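Local coordinates for protein MxaA (Stigmatella aurantiaca, PDB 4W4T) that reductively releases the finished chain as the terminal NADPH-binding reductase domain of the myxalamid polyketide–nonribosomal peptide assembly line, at residues A[188-193]-A[220-225]. Residues are numbered along the deposited sequence; the frame is centred on the assembly and turned at random.
Sequences VSTVSV and QSKWVA
Lys222 NZ donates to Val188 O over 3.1 Å, lying in the plane of that carbonyl with a C=O...N angle of 149°; Lys222 NZ also has a weak bond with Tyr187 OH. The lysine chain, bent at chi2 and chi3, curls from helix 217-234 to the end of strand 185-188, its CE passing 3.8 Å from Ser189 O. Thr190 crosses this chain at about a right angle and sets CG2 against its root, 3.6 Å from Lys222 CB. With chi1 at 173°, Thr190 turns OG1 anti to the backbone N, where it accepts from Ser192 N at 3.0 Å in an ST turn leading into the 3-10 segment 191-193. The setting is the Rossmann-type fold of a short-chain dehydrogenase: Tyr218 and Lys222 form the YxxxK pair on the helix, and both bind NADPH, although none is bound here. Cut back to an alanine, Lys222 keeps CB but loses CG and everything beyond, which would probably leave Val188 O without this donor and open a gap beside Thr190 CG2. Beside the lysine, a bridging water donates to both Ser189 OG (2.7 Å) and Lys222 O (2.6 Å), while Ser189 OG also bonds Glu226. Val193 CG1 rests 3.6 Å from Lys222 O, and Val193 O meets the Trp223 indole edge-on at CD1, whose neighbouring NE1 is bonded to Glu209 O.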
# COMPACT_ATOMS: atom_id res chain seq x y z
N VAL A 188 9.85 16.08 20.60
CA VAL A 188 9.84 14.63 20.44
C VAL A 188 10.27 14.25 19.03
O VAL A 188 9.51 14.39 18.05
CB VAL A 188 8.48 14.02 20.78
CG1 VAL A 188 8.56 12.49 20.74
CG2 VAL A 188 8.04 14.50 22.20
N SER A 189 11.50 13.78 18.92
CA SER A 189 12.07 13.34 17.64
C SER A 189 11.86 11.85 17.44
O SER A 189 10.74 11.35 17.55
CB SER A 189 13.56 13.69 17.57
OG SER A 189 14.10 13.31 16.32
N THR A 190 12.94 11.12 17.17
CA THR A 190 12.83 9.67 17.00
C THR A 190 14.22 9.08 16.80
O THR A 190 15.09 9.74 16.25
CB THR A 190 11.93 9.29 15.80
OG1 THR A 190 11.98 7.88 15.58
CG2 THR A 190 12.39 10.00 14.53
N VAL A 191 14.44 7.84 17.23
CA VAL A 191 15.72 7.20 16.94
C VAL A 191 15.87 6.98 15.44
O VAL A 191 16.97 6.74 14.95
CB VAL A 191 15.88 5.85 17.68
CG1 VAL A 191 15.88 6.08 19.18
CG2 VAL A 191 14.80 4.86 17.24
N SER A 192 14.77 7.08 14.69
CA SER A 192 14.85 6.90 13.24
C SER A 192 15.55 8.04 12.50
O SER A 192 15.71 7.98 11.27
CB SER A 192 13.46 6.68 12.65
OG SER A 192 12.95 5.45 13.12
N VAL A 193 15.99 9.08 13.21
CA VAL A 193 16.86 10.07 12.58
C VAL A 193 18.29 9.52 12.41
O VAL A 193 19.13 10.17 11.77
CB VAL A 193 16.92 11.41 13.36
CG1 VAL A 193 15.53 11.94 13.59
CG2 VAL A 193 17.69 11.25 14.69
N GLN A 220 13.61 10.53 6.89
CA GLN A 220 14.12 11.71 6.23
C GLN A 220 13.47 12.99 6.77
O GLN A 220 14.16 13.97 7.05
CB GLN A 220 13.90 11.60 4.73
CG GLN A 220 14.81 10.56 4.11
CD GLN A 220 14.43 10.23 2.70
OE1 GLN A 220 13.28 10.39 2.29
NE2 GLN A 220 15.41 9.77 1.93
N SER A 221 12.16 12.97 6.94
CA SER A 221 11.46 14.18 7.40
C SER A 221 11.80 14.51 8.86
O SER A 221 11.90 15.68 9.24
CB SER A 221 9.95 14.05 7.22
OG SER A 221 9.38 13.10 8.10
N LYS A 222 12.01 13.49 9.67
CA LYS A 222 12.33 13.71 11.08
C LYS A 222 13.78 14.17 11.24
O LYS A 222 14.10 14.94 12.13
CB LYS A 222 12.06 12.44 11.91
CG LYS A 222 10.57 12.07 12.01
CD LYS A 222 9.72 13.12 12.76
CE LYS A 222 9.96 13.06 14.28
NZ LYS A 222 8.95 13.88 15.04
N TRP A 223 14.66 13.70 10.35
CA TRP A 223 16.03 14.19 10.34
C TRP A 223 16.04 15.70 10.09
O TRP A 223 16.69 16.47 10.80
CB TRP A 223 16.84 13.46 9.27
CG TRP A 223 18.27 13.87 9.15
CD1 TRP A 223 19.34 13.29 9.75
CD2 TRP A 223 18.78 14.94 8.34
NE1 TRP A 223 20.51 13.94 9.38
CE2 TRP A 223 20.19 14.95 8.51
CE3 TRP A 223 18.20 15.88 7.49
CZ2 TRP A 223 21.01 15.87 7.87
CZ3 TRP A 223 19.02 16.80 6.84
CH2 TRP A 223 20.41 16.79 7.04
N VAL A 224 15.32 16.13 9.06
CA VAL A 224 15.25 17.55 8.74
C VAL A 224 14.66 18.34 9.93
O VAL A 224 15.19 19.40 10.31
CB VAL A 224 14.41 17.77 7.47
CG1 VAL A 224 14.24 19.25 7.18
CG2 VAL A 224 15.09 17.09 6.29
N ALA A 225 13.56 17.85 10.49
CA ALA A 225 12.94 18.52 11.64
C ALA A 225 13.94 18.70 12.79
O ALA A 225 14.04 19.78 13.37
CB ALA A 225 11.72 17.75 12.12
O HOH W 1 12.88 14.70 14.40